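Local coordinates for Non-ribosomal peptide synthetase (Streptomyces halstedii, PDB 3WV4), which is a non-ribosomal peptide synthetase whose crystallised portion has the fold of the AMP-binding (ANL) enzyme family, at residues Gly281-Ile287 against Thr308-Asn314; Leu145-Glu151 against Pro164-Asp169; Ala115-Gly119 against Gly184-Val190. All coordinates share one frame. Residues are numbered along the deposited sequence.

Contact 1 (Gly281-Ile287 against Thr308-Asn314); sequences GATMMPI and TLRMFTN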
loop_
_atom_site.group_PDB
_atom_site.type_symbol
_atom_site.label_atom_id
_atom_site.label_comp_id
_atom_site.label_asym_id
_atom_site.label_seq_id
_atom_site.Cartn_x
_atom_site.Cartn_y
_atom_site.Cartn_z
ATOM N N GLY A 281 -7.579 7.730 19.242
ATOM C CA GLY A 281 -7.042 9.058 18.980
ATOM C C GLY A 281 -6.856 9.215 17.453
ATOM O O GLY A 281 -6.148 10.107 17.016
ATOM N N ALA A 282 -7.490 8.360 16.660
ATOM C CA ALA A 282 -7.275 8.341 15.183
ATOM C C ALA A 282 -7.360 9.754 14.585
ATOM O O ALA A 282 -8.324 10.435 14.809
ATOM C CB ALA A 282 -8.317 7.465 14.514
ATOM N N THR A 283 -6.389 10.125 13.761
ATOM C CA THR A 283 -6.439 11.355 13.025
ATOM C C THR A 283 -6.640 11.193 11.536
ATOM O O THR A 283 -7.228 12.079 10.913
ATOM C CB THR A 283 -5.177 12.187 13.265
ATOM O OG1 THR A 283 -4.035 11.439 12.835
ATOM C CG2 THR A 283 -5.029 12.499 14.795
ATOM N N MET A 284 -6.131 10.120 10.949
ATOM C CA MET A 284 -6.240 9.898 9.505
ATOM C C MET A 284 -6.862 8.545 9.275
ATOM O O MET A 284 -6.526 7.615 9.972
ATOM C CB MET A 284 -4.873 9.882 8.860
ATOM C CG MET A 284 -3.947 11.027 9.252
ATOM S SD MET A 284 -4.299 12.531 8.357
ATOM C CE MET A 284 -3.584 12.228 6.760
ATOM N N MET A 285 -7.787 8.443 8.327
ATOM C CA MET A 285 -8.508 7.205 8.073
ATOM C C MET A 285 -8.669 6.990 6.603
ATOM O O MET A 285 -9.457 7.692 5.955
ATOM C CB MET A 285 -9.896 7.255 8.691
ATOM C CG MET A 285 -10.636 5.940 8.611
ATOM S SD MET A 285 -12.283 5.942 9.350
ATOM C CE MET A 285 -12.651 4.215 9.005
ATOM N N PRO A 286 -7.952 6.031 6.065
ATOM C CA PRO A 286 -8.259 5.757 4.650
ATOM C C PRO A 286 -9.604 5.045 4.587
ATOM O O PRO A 286 -9.913 4.251 5.482
ATOM C CB PRO A 286 -7.085 4.860 4.185
ATOM C CG PRO A 286 -6.449 4.363 5.442
ATOM C CD PRO A 286 -6.711 5.381 6.515
ATOM N N ILE A 287 -10.398 5.338 3.572
ATOM C CA ILE A 287 -11.708 4.713 3.434
ATOM C C ILE A 287 -11.992 4.285 1.989
ATOM O O ILE A 287 -11.274 4.651 1.052
ATOM C CB ILE A 287 -12.852 5.700 3.816
ATOM C CG1 ILE A 287 -12.749 6.957 2.947
ATOM C CG2 ILE A 287 -12.790 6.059 5.291
ATOM C CD1 ILE A 287 -14.013 7.784 2.945
ATOM N N THR A 308 -10.913 13.730 16.982
ATOM C CA THR A 308 -9.507 13.746 16.537
ATOM C C THR A 308 -9.308 13.552 15.022
ATOM O O THR A 308 -8.298 13.938 14.501
ATOM C CB THR A 308 -8.719 12.682 17.288
ATOM O OG1 THR A 308 -9.348 11.411 17.057
ATOM C CG2 THR A 308 -8.689 13.016 18.801
ATOM N N LEU A 309 -10.286 12.963 14.336
ATOM C CA LEU A 309 -10.229 12.731 12.896
ATOM C C LEU A 309 -10.130 14.025 12.079
ATOM O O LEU A 309 -11.010 14.884 12.166
ATOM C CB LEU A 309 -11.446 11.959 12.464
ATOM C CG LEU A 309 -11.326 10.451 12.697
ATOM C CD1 LEU A 309 -12.638 9.833 12.343
ATOM C CD2 LEU A 309 -10.230 9.817 11.831
ATOM N N ARG A 310 -9.050 14.130 11.298
ATOM C CA ARG A 310 -8.779 15.275 10.450
ATOM C C ARG A 310 -8.788 15.006 8.942
ATOM O O ARG A 310 -8.865 15.950 8.131
ATOM C CB ARG A 310 -7.462 15.944 10.874
ATOM C CG ARG A 310 -6.177 15.288 10.371
ATOM C CD ARG A 310 -4.944 16.018 10.963
ATOM N NE ARG A 310 -3.706 15.472 10.425
ATOM C CZ ARG A 310 -3.144 15.847 9.260
ATOM N NH1 ARG A 310 -3.658 16.800 8.529
ATOM N NH2 ARG A 310 -2.037 15.298 8.851
ATOM N N MET A 311 -8.714 13.751 8.529
ATOM C CA MET A 311 -8.746 13.446 7.079
ATOM C C MET A 311 -9.226 12.055 6.804
ATOM O O MET A 311 -8.859 11.117 7.524
ATOM C CB MET A 311 -7.355 13.584 6.442
ATOM C CG MET A 311 -7.362 13.650 4.921
ATOM S SD MET A 311 -5.719 13.948 4.230
ATOM C CE MET A 311 -5.345 15.554 4.956
ATOM N N PHE A 312 -10.097 11.956 5.804
ATOM C CA PHE A 312 -10.484 10.740 5.169
ATOM C C PHE A 312 -9.929 10.746 3.751
ATOM O O PHE A 312 -10.112 11.740 3.023
ATOM C CB PHE A 312 -11.997 10.645 5.028
ATOM C CG PHE A 312 -12.701 10.608 6.325
ATOM C CD1 PHE A 312 -12.768 9.436 7.059
ATOM C CD2 PHE A 312 -13.287 11.768 6.847
ATOM C CE1 PHE A 312 -13.413 9.406 8.289
ATOM C CE2 PHE A 312 -13.926 11.740 8.095
ATOM C CZ PHE A 312 -13.981 10.547 8.823
ATOM N N THR A 313 -9.299 9.645 3.358
ATOM C CA THR A 313 -8.772 9.543 2.028
ATOM C C THR A 313 -9.434 8.354 1.309
ATOM O O THR A 313 -9.421 7.238 1.793
ATOM C CB THR A 313 -7.241 9.437 2.015
ATOM O OG1 THR A 313 -6.797 8.260 2.648
ATOM C CG2 THR A 313 -6.668 10.539 2.777
ATOM N N ASN A 314 -9.947 8.629 0.126
ATOM C CA ASN A 314 -10.706 7.675 -0.603
ATOM C C ASN A 314 -9.983 7.401 -1.894
ATOM O O ASN A 314 -9.742 8.319 -2.701
ATOM C CB ASN A 314 -12.109 8.193 -0.898
ATOM C CG ASN A 314 -12.982 7.130 -1.563
ATOM O OD1 ASN A 314 -13.295 6.113 -0.954
ATOM N ND2 ASN A 314 -13.383 7.370 -2.780
#
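Met285, Ile287 and Phe312 form the apolar centre on one face of two neighbouring parallel strands, 284-287 and 311-314, the two strands of a beta-alpha-beta crossover. The connecting helix 289-300 covers this face, with Leu291 and Leu295 lying against Met285. The extended all-t side chain of Met285 brings SD within 3.8 Å of Phe312 CE1 at the ring edge, a Met-aromatic contact, while Ile287 CG2 lies 3.8 Å from Phe312 CD1 and Leu309, just before strand 311-314, adds CD2 4.1 Å from Met285 CB. The other face carries Met284, Pro286, Met311 and Thr313; here Met284 CE meets Met311 SD at 3.7 Å, and Phe247 of helix 246-258 packs on Pro286.

Between the faces the backbones pair in regular parallel fashion, their axes 4.5 Å apart and 23° from alignment: Met285 N donates to Met311 O (3.0 Å), Thr313 N to Met285 O (3.3 Å) and Ile287 N to Thr313 O (2.8 Å). Before the strands become regular, Thr283 O accepts from both Arg310 N (2.8 Å) and Met311 N (3.3 Å). The Arg310 guanidinium has Met284 SD over one face and forms a salt bridge with Asp235. At the outer edge, Gly281 ends the preceding helix in a Schellman motif, and the chain that follows is held by Thr308 OG1, which donates to Ala282 O at 2.7 Å.

Contact 2 (Leu145-Glu151 against Pro164-Asp169); sequences LVIAEDE and PVYSID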
loop_
_atom_site.group_PDB
_atom_site.type_symbol
_atom_site.label_atom_id
_atom_site.label_comp_id
_atom_site.label_asym_id
_atom_site.label_seq_id
_atom_site.Cartn_x
_atom_site.Cartn_y
_atom_site.Cartn_z
ATOM N N LEU A 145 9.370 -19.915 -0.658
ATOM C CA LEU A 145 8.595 -20.397 0.483
ATOM C C LEU A 145 7.350 -19.577 0.694
ATOM O O LEU A 145 7.078 -18.620 -0.027
ATOM C CB LEU A 145 9.425 -20.434 1.747
ATOM C CG LEU A 145 10.098 -19.157 2.251
ATOM C CD1 LEU A 145 9.124 -18.324 3.064
ATOM C CD2 LEU A 145 11.291 -19.538 3.117
ATOM N N VAL A 146 6.532 -20.045 1.611
ATOM C CA VAL A 146 5.223 -19.499 1.784
ATOM C C VAL A 146 4.969 -19.345 3.253
ATOM O O VAL A 146 5.251 -20.271 4.039
ATOM C CB VAL A 146 4.134 -20.427 1.203
ATOM C CG1 VAL A 146 2.740 -19.909 1.535
ATOM C CG2 VAL A 146 4.306 -20.600 -0.306
ATOM N N ILE A 147 4.417 -18.197 3.636
ATOM C CA ILE A 147 4.085 -17.976 5.030
ATOM C C ILE A 147 2.588 -17.867 5.195
ATOM O O ILE A 147 1.948 -17.033 4.522
ATOM C CB ILE A 147 4.794 -16.721 5.547
ATOM C CG1 ILE A 147 6.291 -16.995 5.539
ATOM C CG2 ILE A 147 4.309 -16.377 6.951
ATOM C CD1 ILE A 147 7.136 -15.783 5.596
ATOM N N ALA A 148 2.042 -18.657 6.119
ATOM C CA ALA A 148 0.599 -18.761 6.360
ATOM C C ALA A 148 0.264 -18.228 7.739
ATOM O O ALA A 148 1.124 -18.118 8.609
ATOM C CB ALA A 148 0.159 -20.231 6.266
ATOM N N GLU A 149 -1.013 -18.019 7.955
ATOM C CA GLU A 149 -1.532 -17.431 9.150
ATOM C C GLU A 149 -1.549 -18.380 10.378
ATOM O O GLU A 149 -1.502 -17.930 11.497
ATOM C CB GLU A 149 -2.966 -16.959 8.846
ATOM C CG GLU A 149 -3.721 -16.387 10.037
ATOM C CD GLU A 149 -5.085 -15.884 9.658
ATOM O OE1 GLU A 149 -5.612 -15.046 10.409
ATOM O OE2 GLU A 149 -5.600 -16.296 8.604
ATOM N N ASP A 150 -1.736 -19.668 10.147
ATOM C CA ASP A 150 -1.882 -20.650 11.220
ATOM C C ASP A 150 -1.724 -22.001 10.591
ATOM O O ASP A 150 -1.508 -22.100 9.390
ATOM C CB ASP A 150 -3.201 -20.522 11.979
ATOM C CG ASP A 150 -4.432 -20.767 11.102
ATOM O OD1 ASP A 150 -4.379 -21.498 10.117
ATOM O OD2 ASP A 150 -5.502 -20.233 11.409
ATOM N N GLU A 151 -1.826 -23.055 11.381
ATOM C CA GLU A 151 -1.574 -24.399 10.845
ATOM C C GLU A 151 -2.663 -24.883 9.907
ATOM O O GLU A 151 -2.388 -25.570 8.929
ATOM C CB GLU A 151 -1.340 -25.423 11.979
ATOM C CG GLU A 151 0.063 -25.341 12.557
ATOM C CD GLU A 151 1.159 -25.584 11.520
ATOM O OE1 GLU A 151 0.953 -26.392 10.564
ATOM O OE2 GLU A 151 2.239 -24.989 11.674
ATOM N N PRO A 164 7.924 -25.344 0.730
ATOM C CA PRO A 164 7.771 -25.192 2.181
ATOM C C PRO A 164 6.818 -24.079 2.591
ATOM O O PRO A 164 6.929 -22.969 2.117
ATOM C CB PRO A 164 9.192 -24.873 2.664
ATOM C CG PRO A 164 10.077 -25.269 1.562
ATOM C CD PRO A 164 9.299 -25.088 0.302
ATOM N N VAL A 165 5.865 -24.416 3.446
ATOM C CA VAL A 165 4.878 -23.493 3.969
ATOM C C VAL A 165 5.147 -23.379 5.465
ATOM O O VAL A 165 5.247 -24.414 6.129
ATOM C CB VAL A 165 3.458 -24.085 3.816
ATOM C CG1 VAL A 165 2.392 -23.092 4.285
ATOM C CG2 VAL A 165 3.237 -24.527 2.386
ATOM N N TYR A 166 5.176 -22.164 6.014
ATOM C CA TYR A 166 5.477 -21.978 7.434
ATOM C C TYR A 166 4.375 -21.229 8.109
ATOM O O TYR A 166 3.946 -20.219 7.604
ATOM C CB TYR A 166 6.728 -21.182 7.581
ATOM C CG TYR A 166 7.946 -21.892 7.097
ATOM C CD1 TYR A 166 8.670 -22.743 7.940
ATOM C CD2 TYR A 166 8.377 -21.717 5.806
ATOM C CE1 TYR A 166 9.788 -23.424 7.488
ATOM C CE2 TYR A 166 9.511 -22.369 5.317
ATOM C CZ TYR A 166 10.232 -23.235 6.173
ATOM O OH TYR A 166 11.378 -23.941 5.762
ATOM N N SER A 167 3.912 -21.726 9.245
ATOM C CA SER A 167 2.979 -20.999 10.102
ATOM C C SER A 167 3.648 -19.770 10.712
ATOM O O SER A 167 4.765 -19.869 11.183
ATOM C CB SER A 167 2.562 -21.914 11.248
ATOM O OG SER A 167 1.492 -21.359 11.996
ATOM N N ILE A 168 2.963 -18.630 10.767
ATOM C CA ILE A 168 3.602 -17.451 11.347
ATOM C C ILE A 168 3.955 -17.644 12.851
ATOM O O ILE A 168 4.946 -17.159 13.312
ATOM C CB ILE A 168 2.772 -16.166 11.140
ATOM C CG1 ILE A 168 3.570 -14.946 11.579
ATOM C CG2 ILE A 168 1.480 -16.182 11.951
ATOM C CD1 ILE A 168 4.819 -14.711 10.771
ATOM N N ASP A 169 3.132 -18.351 13.603
ATOM C CA ASP A 169 3.415 -18.616 15.022
ATOM C C ASP A 169 4.630 -19.472 15.180
ATOM O O ASP A 169 5.560 -19.130 15.893
ATOM C CB ASP A 169 2.248 -19.363 15.613
ATOM C CG ASP A 169 0.920 -18.662 15.316
ATOM O OD1 ASP A 169 0.686 -17.579 15.925
ATOM O OD2 ASP A 169 0.155 -19.169 14.418
#
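Four backbone hydrogen bonds join 145-151 to 164-169. Val146 N donates to Pro164 O (3.0 Å), and Val146 O accepts from Tyr166 N (2.7 Å); Ala148 N donates to Tyr166 O (2.9 Å), and Ala148 O accepts from Ile168 N (2.9 Å). Val146 and Ala148 thus spend both backbone polar groups on this partner, while Leu145 and Ile147 bond to the strand on their other side, through Val99 and Gln101, and Val165 O, directed off the outermost strand of the sheet, is taken up by Arg158 NH2.

This is the parallel pairing of a beta-alpha-beta unit, strand 145-148, helix 151-160 and strand 165-167. Leu157 and Ala154 of the connecting helix cover the face of Val146, Ala148 and Val165, and on the opposite face the Tyr166 ring packs edge-to-face with Trp86 of helix 73-89. Ala148 CB comes within 4.1 Å of Val165 CG1, and Leu145 CD2 lies 4.0 Å from Tyr166 CE2.

Each strand is followed by a helix, 165-167 at once and 145-148 after Glu149 and Asp150. Asp150 is the N-cap of helix 151-160, its OD1 accepting from Ala153 N, and Ser167 holds the N-cap position of the next helix. Glu151 curls back over Ser167, bringing OE2 within 3.1 Å of Ser167 CB.

Contact 3 (Ala115-Gly119 against Gly184-Val190); sequences ACRRG and GAEAVEV
Two consecutive arginines, Arg117 and Arg118, reach across to the same short run of backbone carbonyls in a partner that has neither helix nor strand. Glu186 O is the shared acceptor: Arg118 gives it both NH1 (2.9 Å) and NH2 (2.8 Å), and Arg117 NH2 adds a weak bond at 3.1 Å. Gly184 O takes Arg117 NH1 at 2.8 Å and, weakly, Arg117 NH2 at 3.0 Å. To reach these oxygens Arg117 adopts m, t, p for chi1 to chi3, and Arg118, whose CA-to-CB bond points away, folds back with m, m, t. Arg118 NH1 also bonds to Arg117 O (3.1 Å), and Arg118 NH2 makes a long salt bridge to Glu186 OE2 (3.7 Å).

The arginines sit where helix 106-116 ends in a Schellman motif, with Gly119 as C-prime residue at phi/psi 62/19. A type I turn spans Cys116 to Gly119, closed by Gly119 N to Cys116 O (2.9 Å), and Arg118 N bonds to Ala115 O (3.1 Å). Opposite, Gly184 also has positive phi (97/7), after which the chain becomes largely extended from Glu186 to Val190. CA distances set the register: Arg117-Ala187 7.0 Å, Arg118-Val188 6.2 Å, Gly119-Val190 5.3 Å.

Val190, chi1 t, points toward the turn, its CG2 3.4 Å from Gly119 N. Val188 CG2 lies over one face of the Arg118 guanidinium, whose NE pairs with Asp88 of helix 73-89. One water bridges the backbones, donating to Arg117 O at 2.7 Å and accepting from Val188 N at 3.0 Å.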
loop_
_atom_site.group_PDB
_atom_site.type_symbol
_atom_site.label_atom_id
_atom_site.label_comp_id
_atom_site.label_asym_id
_atom_site.label_seq_id
_atom_site.Cartn_x
_atom_site.Cartn_y
_atom_site.Cartn_z
ATOM N N ALA A 115 12.156 -8.622 4.660
ATOM C CA ALA A 115 12.391 -9.073 3.289
ATOM C C ALA A 115 12.995 -8.010 2.408
ATOM O O ALA A 115 13.907 -8.281 1.604
ATOM C CB ALA A 115 11.129 -9.556 2.685
ATOM N N CYS A 116 12.526 -6.791 2.542
ATOM C CA CYS A 116 13.111 -5.696 1.762
ATOM C C CYS A 116 14.629 -5.511 2.051
ATOM O O CYS A 116 15.432 -5.268 1.102
ATOM C CB CYS A 116 12.365 -4.400 2.063
ATOM S SG CYS A 116 10.759 -4.292 1.231
ATOM N N ARG A 117 14.995 -5.619 3.347
ATOM C CA ARG A 117 16.374 -5.428 3.822
ATOM C C ARG A 117 17.320 -6.484 3.259
ATOM O O ARG A 117 18.536 -6.344 3.405
ATOM C CB ARG A 117 16.460 -5.553 5.336
ATOM C CG ARG A 117 15.888 -4.408 6.121
ATOM C CD ARG A 117 15.983 -4.684 7.619
ATOM N NE ARG A 117 17.350 -4.418 8.061
ATOM C CZ ARG A 117 18.265 -5.337 8.357
ATOM N NH1 ARG A 117 18.004 -6.663 8.317
ATOM N NH2 ARG A 117 19.471 -4.905 8.730
ATOM N N ARG A 118 16.768 -7.556 2.697
ATOM C CA ARG A 118 17.556 -8.590 2.044
ATOM C C ARG A 118 17.370 -8.631 0.561
ATOM O O ARG A 118 17.784 -9.584 -0.080
ATOM C CB ARG A 118 17.257 -9.976 2.675
ATOM C CG ARG A 118 17.769 -10.063 4.104
ATOM C CD ARG A 118 19.304 -10.000 4.125
ATOM N NE ARG A 118 19.893 -9.981 5.475
ATOM C CZ ARG A 118 20.354 -8.901 6.098
ATOM N NH1 ARG A 118 20.254 -7.688 5.561
ATOM N NH2 ARG A 118 20.876 -9.028 7.304
ATOM N N GLY A 119 16.709 -7.631 -0.002
ATOM C CA GLY A 119 16.359 -7.673 -1.429
ATOM C C GLY A 119 15.442 -8.797 -1.804
ATOM O O GLY A 119 15.336 -9.156 -2.977
ATOM N N GLY A 184 20.826 -10.091 12.474
ATOM C CA GLY A 184 20.276 -9.589 11.238
ATOM C C GLY A 184 20.514 -8.110 11.024
ATOM O O GLY A 184 19.943 -7.544 10.106
ATOM N N ALA A 185 21.305 -7.472 11.899
ATOM C CA ALA A 185 21.542 -6.023 11.821
ATOM C C ALA A 185 22.369 -5.639 10.626
ATOM O O ALA A 185 22.291 -4.516 10.168
ATOM C CB ALA A 185 22.206 -5.476 13.100
ATOM N N GLU A 186 23.206 -6.562 10.198
ATOM C CA GLU A 186 23.962 -6.517 8.959
ATOM C C GLU A 186 23.093 -5.987 7.786
ATOM O O GLU A 186 21.961 -6.427 7.588
ATOM C CB GLU A 186 24.533 -7.949 8.676
ATOM C CG GLU A 186 23.833 -9.085 9.481
ATOM C CD GLU A 186 23.724 -10.457 8.800
ATOM O OE1 GLU A 186 24.352 -10.651 7.742
ATOM O OE2 GLU A 186 22.997 -11.370 9.323
ATOM N N ALA A 187 23.610 -5.013 7.036
ATOM C CA ALA A 187 23.040 -4.642 5.738
ATOM C C ALA A 187 23.557 -5.602 4.701
ATOM O O ALA A 187 24.458 -6.375 4.955
ATOM C CB ALA A 187 23.421 -3.231 5.361
ATOM N N VAL A 188 22.962 -5.549 3.522
ATOM C CA VAL A 188 23.357 -6.373 2.419
ATOM C C VAL A 188 23.080 -5.497 1.227
ATOM O O VAL A 188 22.279 -4.585 1.342
ATOM C CB VAL A 188 22.482 -7.637 2.410
ATOM C CG1 VAL A 188 21.675 -7.791 1.127
ATOM C CG2 VAL A 188 23.269 -8.867 2.778
ATOM N N GLU A 189 23.720 -5.782 0.096
ATOM C CA GLU A 189 23.528 -5.053 -1.141
ATOM C C GLU A 189 22.105 -5.206 -1.671
ATOM O O GLU A 189 21.678 -6.299 -1.968
ATOM C CB GLU A 189 24.545 -5.566 -2.189
ATOM C CG GLU A 189 24.373 -5.064 -3.644
ATOM C CD GLU A 189 25.130 -3.779 -3.962
ATOM O OE1 GLU A 189 25.439 -2.998 -3.036
ATOM O OE2 GLU A 189 25.397 -3.546 -5.160
ATOM N N VAL A 190 21.384 -4.093 -1.769
ATOM C CA VAL A 190 20.086 -4.060 -2.456
ATOM C C VAL A 190 20.058 -2.836 -3.343
ATOM O O VAL A 190 20.405 -1.743 -2.895
ATOM C CB VAL A 190 18.941 -3.949 -1.450
ATOM C CG1 VAL A 190 17.589 -3.863 -2.173
ATOM C CG2 VAL A 190 18.996 -5.116 -0.479
HETATM O O HOH W 1 20.250 -4.311 3.508
#

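In the fold
Contacts 2 and 3 are neighbours: their centres lie 22 Å apart and their nearest atoms about 8 Å, and contact 2 is nested in the loop that contact 3 closes. Helix 73-89 touches both, through Phe83 and Trp86 on contact 2 and Ser84 and Asp88 on contact 3. Strand 121-124, just after 115-119, and strand 165-167 of contact 2 are the outermost strands of one four-stranded parallel sheet. Contact 1 comes later in the chain and belongs to a different, mixed sheet; its centre is 33 Å from each of the others, with nearest atoms about 20 Å away. Contacts 1 and 3 lie on opposite sides of the chain's centre.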